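Local coordinates for protein TetR/AcrR family transcriptional regulator (Bradyrhizobium diazoefficiens, PDB 6G8G) that probably represses transcription as a dimeric TetR-type DNA-binding regulator that responds to flavonoids and binds genistein within its helical C-terminal domain, at residues G38-S43 / S124-V129; A60-P63 / A67-A70; A91-A96 / A156-F161; R82-P87 / I143-Q148; N169-L174 / K204-A209. All coordinates share one frame; numbering follows the deposited sequence.

Interaction 1: residues G38-S43 / S124-V129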
# COMPACT_ATOMS: atom_id res chain seq x y z
N GLY A 38 14.93 12.94 -9.31
CA GLY A 38 14.68 11.60 -9.80
C GLY A 38 15.97 10.88 -10.17
O GLY A 38 17.05 11.48 -10.29
N PHE A 39 15.84 9.57 -10.34
CA PHE A 39 16.98 8.73 -10.59
C PHE A 39 17.51 8.93 -12.01
O PHE A 39 18.70 9.27 -12.20
CB PHE A 39 16.61 7.27 -10.35
CG PHE A 39 17.72 6.31 -10.64
CD1 PHE A 39 18.86 6.28 -9.85
CD2 PHE A 39 17.62 5.42 -11.71
CE1 PHE A 39 19.88 5.39 -10.11
CE2 PHE A 39 18.64 4.53 -11.97
CZ PHE A 39 19.77 4.51 -11.17
N SER A 40 16.65 8.73 -13.01
CA SER A 40 17.06 8.91 -14.41
C SER A 40 17.52 10.32 -14.79
O SER A 40 18.45 10.50 -15.56
CB SER A 40 15.90 8.54 -15.33
OG SER A 40 15.67 7.15 -15.30
N ALA A 41 16.90 11.32 -14.20
CA ALA A 41 17.30 12.69 -14.43
C ALA A 41 18.65 13.09 -13.76
O ALA A 41 19.12 14.20 -13.94
CB ALA A 41 16.21 13.60 -13.92
N THR A 42 19.22 12.24 -12.93
CA THR A 42 20.44 12.61 -12.26
C THR A 42 21.56 11.91 -13.01
O THR A 42 21.47 10.72 -13.24
CB THR A 42 20.42 12.15 -10.80
OG1 THR A 42 19.37 12.83 -10.10
CG2 THR A 42 21.74 12.45 -10.11
N SER A 43 22.62 12.64 -13.35
CA SER A 43 23.76 12.04 -14.07
C SER A 43 24.97 11.88 -13.17
O SER A 43 25.15 12.61 -12.18
CB SER A 43 24.18 12.93 -15.24
OG SER A 43 24.65 14.19 -14.78
N SER A 124 8.57 4.04 -13.13
CA SER A 124 7.57 3.39 -13.99
C SER A 124 8.07 2.04 -14.51
O SER A 124 7.87 1.70 -15.67
CB SER A 124 7.21 4.32 -15.16
OG SER A 124 6.99 5.66 -14.74
N GLY A 125 8.75 1.29 -13.65
CA GLY A 125 9.15 -0.07 -13.95
C GLY A 125 10.36 -0.25 -14.84
O GLY A 125 10.58 -1.34 -15.32
N ARG A 126 11.15 0.78 -15.07
CA ARG A 126 12.34 0.62 -15.90
C ARG A 126 13.56 0.09 -15.15
O ARG A 126 14.62 -0.07 -15.76
CB ARG A 126 12.77 1.96 -16.51
CG ARG A 126 11.75 2.69 -17.34
CD ARG A 126 12.37 3.78 -18.22
NE ARG A 126 11.57 4.98 -17.99
CZ ARG A 126 11.82 5.86 -17.02
NH1 ARG A 126 11.01 6.90 -16.84
NH2 ARG A 126 12.89 5.72 -16.24
N PHE A 127 13.47 -0.07 -13.84
CA PHE A 127 14.61 -0.59 -13.10
C PHE A 127 14.16 -1.71 -12.18
O PHE A 127 14.30 -1.62 -10.98
CB PHE A 127 15.36 0.54 -12.38
CG PHE A 127 16.05 1.50 -13.33
CD1 PHE A 127 17.23 1.12 -13.98
CD2 PHE A 127 15.51 2.75 -13.64
CE1 PHE A 127 17.86 1.98 -14.89
CE2 PHE A 127 16.13 3.60 -14.55
CZ PHE A 127 17.30 3.21 -15.18
N PRO A 128 13.64 -2.81 -12.75
CA PRO A 128 13.08 -3.91 -11.94
C PRO A 128 14.05 -4.57 -11.01
O PRO A 128 13.66 -5.04 -9.95
CB PRO A 128 12.62 -4.93 -12.99
CG PRO A 128 13.31 -4.53 -14.25
CD PRO A 128 13.45 -3.05 -14.19
N VAL A 129 15.32 -4.58 -11.36
CA VAL A 129 16.28 -5.21 -10.48
C VAL A 129 16.47 -4.39 -9.20
O VAL A 129 16.52 -4.95 -8.12
CB VAL A 129 17.61 -5.46 -11.19
CG1 VAL A 129 18.68 -5.96 -10.21
CG2 VAL A 129 17.39 -6.47 -12.30
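F39 drives the edge of its ring into a face of the F127 ring, and this edge-to-face pair is the packed part of the contact. The ring planes stand at 87°, with centroids 5.0 Å apart. F39 CE2 sits over the centre of the F127 ring, 3.6 Å above its plane, and CD2 of F39 follows at 3.7 Å from CE2 of F127. A chi1 of 178° carries CG of F39 to the side away from the amide nitrogen, and the ring across from the loop toward F127.

The other side is polar and more open to solvent. S40 OG lies in the plane of the F127 ring at its edge, 3.7 Å from F127 CE2. The polar partner of S40 OG is E123, which accepts a hydrogen bond there and also forms a salt bridge with R126 NH2. F39 to T42 form a type I turn, and T42 OG1 donates to G38 O at 2.7 Å, a bond that spans the turn and braces the loop after helix 23-37.

F39 also meets the ring of F34 edge-to-face on helix 23-37, and the F69 ring and the K65 ammonium (cation-pi) on helix 65-82. Through F127, F39 bridges two domains: its loop between helices 23-37 and 44-51 belongs to the DNA-binding domain, and 124-129 leads into helix 128-137 of the C-terminal one.

Interaction 2: residues A60-P63 / A67-A70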
# COMPACT_ATOMS: atom_id res chain seq x y z
N ALA A 60 35.72 4.86 -9.92
CA ALA A 60 36.52 3.91 -9.14
C ALA A 60 35.76 3.30 -7.96
O ALA A 60 35.95 2.12 -7.64
CB ALA A 60 37.78 4.56 -8.64
N TYR A 61 34.92 4.08 -7.30
CA TYR A 61 34.13 3.56 -6.19
C TYR A 61 32.88 2.90 -6.64
O TYR A 61 32.41 1.98 -5.99
CB TYR A 61 33.80 4.67 -5.19
CG TYR A 61 35.06 5.03 -4.50
CD1 TYR A 61 35.60 4.23 -3.50
CD2 TYR A 61 35.79 6.10 -4.94
CE1 TYR A 61 36.81 4.54 -2.91
CE2 TYR A 61 37.00 6.44 -4.36
CZ TYR A 61 37.50 5.66 -3.35
OH TYR A 61 38.70 6.00 -2.77
N PHE A 62 32.28 3.42 -7.69
CA PHE A 62 31.02 2.89 -8.14
C PHE A 62 31.05 2.67 -9.64
O PHE A 62 31.24 3.60 -10.38
CB PHE A 62 29.89 3.84 -7.79
CG PHE A 62 29.73 4.04 -6.31
CD1 PHE A 62 29.11 3.07 -5.53
CD2 PHE A 62 30.20 5.18 -5.71
CE1 PHE A 62 28.94 3.24 -4.17
CE2 PHE A 62 30.05 5.36 -4.35
CZ PHE A 62 29.43 4.40 -3.58
N PRO A 63 30.83 1.43 -10.07
CA PRO A 63 30.84 1.15 -11.49
C PRO A 63 29.77 1.88 -12.27
O PRO A 63 29.95 2.18 -13.43
CB PRO A 63 30.58 -0.34 -11.57
CG PRO A 63 30.88 -0.88 -10.21
CD PRO A 63 30.63 0.23 -9.25
N ALA A 67 24.64 1.01 -9.57
CA ALA A 67 25.37 0.49 -8.41
C ALA A 67 25.33 1.47 -7.23
O ALA A 67 25.20 1.08 -6.09
CB ALA A 67 26.79 0.12 -8.82
N LEU A 68 25.38 2.74 -7.53
CA LEU A 68 25.33 3.75 -6.48
C LEU A 68 24.00 3.70 -5.74
O LEU A 68 23.96 3.73 -4.52
CB LEU A 68 25.45 5.09 -7.13
CG LEU A 68 25.78 6.41 -6.53
CD1 LEU A 68 26.96 6.43 -5.63
CD2 LEU A 68 26.12 7.32 -7.70
N PHE A 69 22.92 3.57 -6.49
CA PHE A 69 21.60 3.53 -5.88
C PHE A 69 21.36 2.24 -5.09
O PHE A 69 20.70 2.24 -4.03
CB PHE A 69 20.53 3.67 -6.95
CG PHE A 69 19.17 4.00 -6.41
CD1 PHE A 69 19.02 4.76 -5.27
CD2 PHE A 69 18.03 3.58 -7.05
CE1 PHE A 69 17.78 5.05 -4.77
CE2 PHE A 69 16.79 3.86 -6.56
CZ PHE A 69 16.66 4.60 -5.41
N ALA A 70 21.92 1.14 -5.59
CA ALA A 70 21.89 -0.09 -4.86
C ALA A 70 22.56 0.04 -3.49
O ALA A 70 22.03 -0.46 -2.49
CB ALA A 70 22.53 -1.19 -5.66
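F62 and L68 approach with their CA atoms 6.0 Å apart, F62 being the first residue to leave helical geometry after helix 55-61 and L68 lying in the opening turns of helix 65-82. The short link between the helices folds the chain back, and the F62 side chain starts out toward the second helix.

One methyl makes the closest contact. L68 CD1 stands over the middle of the F62 ring, 3.5 Å from its centroid and 14° off the ring normal, a CH-pi contact. The six ring carbons of F62 lie 3.5 to 4.0 Å from L68 CD1, evidence that this methyl is centred and not hooked over one edge. In L68 a chi1 of -163° brings the branch point over to the ring and chi2 (48°) selects CD1 as the methyl that faces it; the two side chains cross at about a right angle. Beside them, P63 CD rests against A67 CB at 3.9 Å, a lighter apolar touch on the more exposed flank.

Other helices of the DNA-binding domain surround the pair: F62 also packs on M23, V26 and I27 of helix 23-37, while L68 reaches V26 of that helix and M44 and I47 of helix 44-51.

Interaction 3: residues A91-A96 / A156-F161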
# COMPACT_ATOMS: atom_id res chain seq x y z
N ALA A 91 9.39 -13.08 26.89
CA ALA A 91 8.62 -11.87 27.22
C ALA A 91 7.10 -12.08 27.25
O ALA A 91 6.35 -11.19 27.64
CB ALA A 91 8.98 -10.76 26.22
N GLY A 92 6.65 -13.24 26.78
CA GLY A 92 5.24 -13.46 26.51
C GLY A 92 5.00 -13.37 25.01
O GLY A 92 5.53 -12.49 24.31
N LEU A 93 4.20 -14.29 24.50
CA LEU A 93 3.83 -14.29 23.10
C LEU A 93 3.19 -12.98 22.66
O LEU A 93 3.63 -12.39 21.67
CB LEU A 93 2.85 -15.43 22.85
CG LEU A 93 2.38 -15.58 21.42
CD1 LEU A 93 3.56 -15.79 20.48
CD2 LEU A 93 1.45 -16.77 21.38
N SER A 94 2.11 -12.58 23.33
CA SER A 94 1.42 -11.34 23.00
C SER A 94 2.34 -10.11 23.06
O SER A 94 2.34 -9.30 22.15
CB SER A 94 0.22 -11.14 23.92
OG SER A 94 -0.91 -11.83 23.43
N GLU A 95 3.09 -9.96 24.14
CA GLU A 95 3.90 -8.76 24.32
C GLU A 95 4.98 -8.68 23.29
O GLU A 95 5.38 -7.61 22.87
CB GLU A 95 4.49 -8.68 25.71
CG GLU A 95 3.43 -8.48 26.77
CD GLU A 95 3.03 -9.77 27.50
OE1 GLU A 95 2.94 -10.86 26.88
OE2 GLU A 95 2.83 -9.70 28.74
N ALA A 96 5.47 -9.83 22.86
CA ALA A 96 6.52 -9.86 21.88
C ALA A 96 6.00 -9.40 20.51
O ALA A 96 6.63 -8.57 19.83
CB ALA A 96 7.10 -11.24 21.79
N ALA A 156 7.33 -24.20 20.12
CA ALA A 156 6.90 -24.21 21.51
C ALA A 156 5.41 -24.51 21.68
O ALA A 156 4.90 -24.46 22.80
CB ALA A 156 7.23 -22.88 22.15
N ARG A 157 4.72 -24.83 20.59
CA ARG A 157 3.31 -25.26 20.63
C ARG A 157 2.32 -24.18 21.05
O ARG A 157 1.21 -24.49 21.46
CB ARG A 157 3.14 -26.47 21.55
CG ARG A 157 3.91 -27.69 21.13
CD ARG A 157 3.08 -28.61 20.25
NE ARG A 157 3.81 -29.85 20.00
CZ ARG A 157 4.82 -29.97 19.14
NH1 ARG A 157 5.23 -28.93 18.40
NH2 ARG A 157 5.44 -31.15 19.01
N VAL A 158 2.71 -22.93 20.95
CA VAL A 158 1.85 -21.83 21.35
C VAL A 158 1.15 -21.11 20.15
O VAL A 158 0.18 -20.32 20.34
CB VAL A 158 2.68 -20.90 22.25
CG1 VAL A 158 3.57 -19.95 21.45
CG2 VAL A 158 1.80 -20.10 23.19
N LEU A 159 1.59 -21.45 18.94
CA LEU A 159 0.86 -21.14 17.69
C LEU A 159 0.86 -22.34 16.76
O LEU A 159 1.79 -23.18 16.80
CB LEU A 159 1.54 -20.02 16.94
CG LEU A 159 1.65 -18.69 17.64
CD1 LEU A 159 2.48 -17.78 16.79
CD2 LEU A 159 0.27 -18.11 17.88
N GLU A 160 -0.16 -22.41 15.88
CA GLU A 160 -0.17 -23.41 14.80
C GLU A 160 -0.54 -22.79 13.45
O GLU A 160 -1.42 -21.92 13.35
CB GLU A 160 -1.05 -24.61 15.12
CG GLU A 160 -2.37 -24.27 15.81
CD GLU A 160 -3.07 -25.50 16.41
OE1 GLU A 160 -2.40 -26.54 16.64
OE2 GLU A 160 -4.28 -25.42 16.68
N PHE A 161 0.19 -23.22 12.43
CA PHE A 161 0.09 -22.71 11.07
C PHE A 161 1.04 -23.54 10.21
O PHE A 161 1.99 -24.11 10.73
CB PHE A 161 0.46 -21.22 11.00
CG PHE A 161 1.82 -20.90 11.55
CD1 PHE A 161 2.97 -21.18 10.81
CD2 PHE A 161 1.97 -20.31 12.80
CE1 PHE A 161 4.25 -20.92 11.33
CE2 PHE A 161 3.23 -20.03 13.31
CZ PHE A 161 4.38 -20.34 12.58
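L93 holds its CG anti to the backbone N (chi1 -179°), sending the branched end straight out from the first turn of helix 93-109 to the V158 side chain. V158 has chi1 at 81°, with CG1 between the backbone N and the carbonyl carbon and CG2 opposite the N; that rotation turns both methyls to the leucine, and the two side chains meet tip to tip.

The closest approaches all run through CD2 of L93. L93 CD2 lies 3.8 Å from V158 CG2 and, by the same 3.8 Å, from V158 CG1, so it is cradled in the fork of the valine. The third neighbour is L159, whose CD2 comes within 3.9 Å of L93 CD2. L159 directs its CB obliquely to this helix, and only the outer part of its side chain bends in to join the cluster. The backbones stay well apart, the nearest CA atoms being those of L93 and V158 at 8.0 Å, and no hydrogen bond links the two segments.

Beyond the pair, V158 and L159 also lean on A153 of helix 139-155, and L159 on L207 and C210 of helix 192-210, placing the leucine cluster where three helices converge with the loop.

Two helix ends frame the site. G92 takes the N-cap position of helix 93-109, with A96 N bonded to G92 O at 3.0 Å. R157, with positive phi and two bonds back into the last turn, ends helix 139-155 in a Schellman motif, and the apolar residues following it close the far end of the all-helical TetR-type C-terminal domain.

Interaction 4: residues R82-P87 / I143-Q148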
# COMPACT_ATOMS: atom_id res chain seq x y z
N ARG A 82 17.42 -2.56 11.84
CA ARG A 82 17.97 -2.54 13.20
C ARG A 82 17.05 -1.87 14.20
O ARG A 82 17.14 -2.13 15.39
CB ARG A 82 19.34 -1.85 13.22
CG ARG A 82 20.39 -2.51 12.35
CD ARG A 82 21.83 -2.00 12.61
NE ARG A 82 22.36 -1.48 11.35
CZ ARG A 82 22.47 -0.19 11.03
NH1 ARG A 82 22.15 0.78 11.90
NH2 ARG A 82 22.92 0.16 9.83
N ASP A 83 16.17 -1.01 13.72
CA ASP A 83 15.15 -0.44 14.58
C ASP A 83 14.05 -1.43 14.95
O ASP A 83 13.08 -1.07 15.62
CB ASP A 83 14.52 0.81 13.93
CG ASP A 83 15.55 1.89 13.57
OD1 ASP A 83 16.73 1.79 14.01
OD2 ASP A 83 15.17 2.84 12.85
N LEU A 84 14.10 -2.64 14.43
CA LEU A 84 13.04 -3.58 14.74
C LEU A 84 13.56 -4.45 15.85
O LEU A 84 14.71 -4.85 15.78
CB LEU A 84 12.61 -4.42 13.51
CG LEU A 84 11.41 -4.07 12.60
CD1 LEU A 84 11.21 -2.57 12.47
CD2 LEU A 84 11.51 -4.68 11.22
N PRO A 85 12.72 -4.80 16.84
CA PRO A 85 13.21 -5.71 17.88
C PRO A 85 13.41 -7.13 17.37
O PRO A 85 12.95 -7.47 16.26
CB PRO A 85 12.10 -5.72 18.94
CG PRO A 85 10.94 -5.02 18.35
CD PRO A 85 11.28 -4.54 16.96
N VAL A 86 14.20 -7.90 18.11
CA VAL A 86 14.23 -9.33 17.92
C VAL A 86 13.29 -9.93 18.98
O VAL A 86 13.61 -9.92 20.17
CB VAL A 86 15.65 -9.95 18.04
CG1 VAL A 86 15.55 -11.48 17.90
CG2 VAL A 86 16.59 -9.38 16.98
N PRO A 87 12.15 -10.44 18.55
CA PRO A 87 11.13 -10.79 19.51
C PRO A 87 11.50 -12.06 20.24
O PRO A 87 12.10 -12.95 19.63
CB PRO A 87 9.88 -10.98 18.65
CG PRO A 87 10.28 -10.79 17.23
CD PRO A 87 11.77 -10.78 17.18
N ILE A 143 9.37 -9.51 6.91
CA ILE A 143 8.63 -10.76 6.97
C ILE A 143 9.51 -11.92 7.48
O ILE A 143 9.09 -12.66 8.36
CB ILE A 143 8.05 -11.11 5.59
CG1 ILE A 143 6.92 -10.15 5.22
CG2 ILE A 143 7.55 -12.55 5.55
CD1 ILE A 143 6.47 -10.28 3.77
N ARG A 144 10.71 -12.06 6.94
CA ARG A 144 11.61 -13.13 7.34
C ARG A 144 11.97 -13.10 8.80
O ARG A 144 11.99 -14.14 9.44
CB ARG A 144 12.87 -13.09 6.51
CG ARG A 144 12.65 -13.53 5.08
CD ARG A 144 13.83 -13.43 4.15
NE ARG A 144 14.88 -12.42 4.40
CZ ARG A 144 15.21 -11.37 3.63
NH1 ARG A 144 14.54 -11.07 2.49
NH2 ARG A 144 16.22 -10.59 4.02
N ARG A 145 12.23 -11.92 9.36
CA ARG A 145 12.55 -11.82 10.79
C ARG A 145 11.42 -12.31 11.62
O ARG A 145 11.62 -12.99 12.62
CB ARG A 145 12.86 -10.40 11.20
CG ARG A 145 14.31 -10.05 10.97
CD ARG A 145 14.48 -8.56 10.90
NE ARG A 145 14.12 -7.85 12.12
CZ ARG A 145 14.99 -7.44 13.04
NH1 ARG A 145 16.27 -7.76 12.97
NH2 ARG A 145 14.53 -6.74 14.07
N LEU A 146 10.22 -11.89 11.27
CA LEU A 146 9.07 -12.26 12.06
C LEU A 146 8.85 -13.73 11.91
O LEU A 146 8.50 -14.41 12.86
CB LEU A 146 7.85 -11.47 11.61
CG LEU A 146 6.59 -11.80 12.38
CD1 LEU A 146 6.79 -11.61 13.86
CD2 LEU A 146 5.44 -10.93 11.90
N ALA A 147 9.04 -14.23 10.70
CA ALA A 147 8.80 -15.62 10.42
C ALA A 147 9.69 -16.46 11.31
O ALA A 147 9.25 -17.46 11.86
CB ALA A 147 9.03 -15.93 8.95
N GLN A 148 10.93 -16.05 11.51
CA GLN A 148 11.79 -16.85 12.36
C GLN A 148 11.29 -16.87 13.79
O GLN A 148 11.28 -17.90 14.46
CB GLN A 148 13.23 -16.35 12.31
CG GLN A 148 13.83 -16.44 10.92
CD GLN A 148 15.24 -15.89 10.85
OE1 GLN A 148 16.07 -16.21 11.70
NE2 GLN A 148 15.52 -15.05 9.86
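R145 supplies about half of the surface buried here, reaching from helix 139-155 over to the loop that follows helix 65-82. Its chain runs extended from CB and then bends at chi3 (62°), which delivers NH2 to the backbone of L84 and P85. NH2 lies 2.6 Å from L84 O and donates a weak hydrogen bond to it, the N-H...O angle being only 119°. P85 O is also near, 2.8 Å from R145 NH2, but the angle is too poor for a bond. L84 O approaches the guanidinium at its edge, near its plane, whereas P85 O comes in obliquely; NH2 thus sits against both carbonyls with one weak bond, to L84 O.

L84, the next most buried residue, points its CB toward the arginine, and its side chain also packs on T142 of helix 139-155. P87 turns toward the helix as well, though its side chain comes no nearer than 4.9 Å to residues 143-148; its ring instead rests on F100 and F149. With an alanine in place of R145, the carbonyl of L84 would probably lose its donor and the loop be left without the arginine that fills this side.

The loop 82-87 is the connection between helix 65-82, which leads out of the DNA-binding domain, and helix 93-109 of the ligand-binding domain. The packing of a helix 139-155 arginine against it joins that linker to the core of the TetR-type C-terminal domain.

Interaction 5: residues N169-L174 / K204-A209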
# COMPACT_ATOMS: atom_id res chain seq x y z
N ASN A 169 3.37 -12.75 7.06
CA ASN A 169 2.78 -11.79 6.15
C ASN A 169 1.33 -11.49 6.53
O ASN A 169 0.84 -10.37 6.39
CB ASN A 169 2.89 -12.33 4.74
CG ASN A 169 2.37 -11.40 3.70
OD1 ASN A 169 1.53 -11.81 2.96
ND2 ASN A 169 2.88 -10.17 3.61
N GLN A 170 0.65 -12.48 7.07
CA GLN A 170 -0.71 -12.29 7.47
C GLN A 170 -0.80 -11.41 8.68
O GLN A 170 -1.62 -10.50 8.74
CB GLN A 170 -1.36 -13.63 7.72
CG GLN A 170 -1.61 -14.35 6.41
CD GLN A 170 -1.88 -15.83 6.57
OE1 GLN A 170 -1.43 -16.47 7.52
NE2 GLN A 170 -2.63 -16.39 5.63
N PHE A 171 0.09 -11.64 9.62
CA PHE A 171 0.15 -10.79 10.81
C PHE A 171 0.36 -9.33 10.45
O PHE A 171 -0.32 -8.45 10.94
CB PHE A 171 1.26 -11.25 11.75
CG PHE A 171 1.42 -10.38 12.94
CD1 PHE A 171 0.59 -10.54 14.03
CD2 PHE A 171 2.40 -9.43 12.99
CE1 PHE A 171 0.74 -9.75 15.15
CE2 PHE A 171 2.56 -8.63 14.12
CZ PHE A 171 1.73 -8.79 15.19
N LEU A 172 1.30 -9.09 9.55
CA LEU A 172 1.64 -7.75 9.15
C LEU A 172 0.54 -7.11 8.32
O LEU A 172 0.18 -5.97 8.55
CB LEU A 172 2.96 -7.74 8.42
CG LEU A 172 4.16 -8.20 9.26
CD1 LEU A 172 5.36 -8.53 8.39
CD2 LEU A 172 4.55 -7.15 10.29
N SER A 173 -0.06 -7.85 7.40
CA SER A 173 -1.23 -7.33 6.70
C SER A 173 -2.36 -6.94 7.67
O SER A 173 -2.99 -5.93 7.47
CB SER A 173 -1.75 -8.32 5.70
OG SER A 173 -0.70 -8.61 4.80
N LEU A 174 -2.59 -7.72 8.72
CA LEU A 174 -3.64 -7.39 9.66
C LEU A 174 -3.37 -6.10 10.41
O LEU A 174 -4.23 -5.25 10.53
CB LEU A 174 -3.84 -8.49 10.66
CG LEU A 174 -4.47 -9.71 10.02
CD1 LEU A 174 -4.33 -10.91 10.93
CD2 LEU A 174 -5.93 -9.43 9.70
N LYS A 204 -5.36 -9.60 18.10
CA LYS A 204 -6.46 -10.38 18.65
C LYS A 204 -6.88 -11.37 17.58
O LYS A 204 -7.12 -12.54 17.85
CB LYS A 204 -7.62 -9.47 19.03
CG LYS A 204 -8.41 -9.94 20.24
CD LYS A 204 -9.39 -8.90 20.76
CE LYS A 204 -8.69 -8.18 21.92
NZ LYS A 204 -9.50 -7.17 22.64
N PHE A 205 -6.96 -10.88 16.36
CA PHE A 205 -7.45 -11.67 15.25
C PHE A 205 -6.46 -12.74 14.85
O PHE A 205 -6.80 -13.89 14.61
CB PHE A 205 -7.71 -10.74 14.07
CG PHE A 205 -8.48 -11.37 12.94
CD1 PHE A 205 -7.84 -12.13 11.99
CD2 PHE A 205 -9.85 -11.19 12.83
CE1 PHE A 205 -8.56 -12.71 10.96
CE2 PHE A 205 -10.57 -11.75 11.79
CZ PHE A 205 -9.92 -12.51 10.85
N PHE A 206 -5.20 -12.33 14.74
CA PHE A 206 -4.14 -13.25 14.43
C PHE A 206 -4.12 -14.42 15.40
O PHE A 206 -3.93 -15.58 14.99
CB PHE A 206 -2.82 -12.55 14.51
CG PHE A 206 -1.68 -13.42 14.15
CD1 PHE A 206 -1.47 -13.76 12.85
CD2 PHE A 206 -0.85 -13.90 15.11
CE1 PHE A 206 -0.43 -14.57 12.50
CE2 PHE A 206 0.19 -14.73 14.77
CZ PHE A 206 0.40 -15.06 13.45
N LEU A 207 -4.32 -14.13 16.67
CA LEU A 207 -4.32 -15.16 17.68
C LEU A 207 -5.61 -16.02 17.62
O LEU A 207 -5.53 -17.22 17.81
CB LEU A 207 -4.12 -14.56 19.08
CG LEU A 207 -2.80 -13.85 19.36
CD1 LEU A 207 -2.77 -13.19 20.73
CD2 LEU A 207 -1.63 -14.82 19.25
N LYS A 208 -6.78 -15.42 17.39
CA LYS A 208 -8.00 -16.21 17.15
C LYS A 208 -7.72 -17.26 16.08
O LYS A 208 -8.02 -18.41 16.27
CB LYS A 208 -9.20 -15.35 16.74
CG LYS A 208 -10.23 -15.12 17.84
CD LYS A 208 -11.24 -14.04 17.42
CE LYS A 208 -12.32 -14.55 16.43
NZ LYS A 208 -13.73 -14.04 16.56
N ALA A 209 -7.05 -16.91 15.01
CA ALA A 209 -6.77 -17.91 13.98
C ALA A 209 -5.63 -18.91 14.28
O ALA A 209 -5.64 -19.97 13.69
CB ALA A 209 -6.46 -17.20 12.68
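F206 can be followed outward from its backbone, with F171 its main partner. Its CB lies 4.0 Å from F171 CD1 and also faces L174 CD1. At CG the fit is closest, F171 CD1 standing 3.7 Å off, and CD2 meets the same atom. Along the other edge of the same face, CD1 and CE1 of F206 meet F171 CB, with CE1 at 3.8 Å. At the tip, CZ is 4.3 Å from F171 CB, and CE2 is equally far from F171 CD1.

F171 thus sets its ring edge against a face of F206, an edge-to-face pair with planes at 78°; F171 CB adds a CH-pi contact to that face. Next to it, L174 CD1 packs against F205 CD1 at 3.9 Å. A serine in place of F206 would probably leave the F171 edge without its face and open a gap between the helices.

The short segments run roughly antiparallel, their axes at 147° and 9.9 Å apart. F171 goes on to L97 and A101 of helix 93-109 and L146 of helix 139-155. F205 packs on Q170 of the second subunit, and F206 on F205 of the second subunit, so helices 164-176 and 192-210 both contribute to the dimer interface, as in TetR-family repressors.

Interaction 2 lies within the DNA-binding domain and interaction 1 joins that domain to the C-terminal one; the two touch, F39 CE1 lying 3.7 Å from F69 CB. Interactions 3, 4 and 5 form a second group: L146 CD2 meets F171 CD2 at 3.6 Å between 4 and 5, and L207 packs on L93 and L159 between 3 and 5. Interaction 4 stands nearest the first group, about 12 Å in nearest atoms from interactions 1 and 2, and interaction 3 is about 28 Å from both. Genistein, in a pocket that includes F108, P180 and L181, is about 13 Å from the side chains of L84 and L174, so interactions 4 and 5 do not line it.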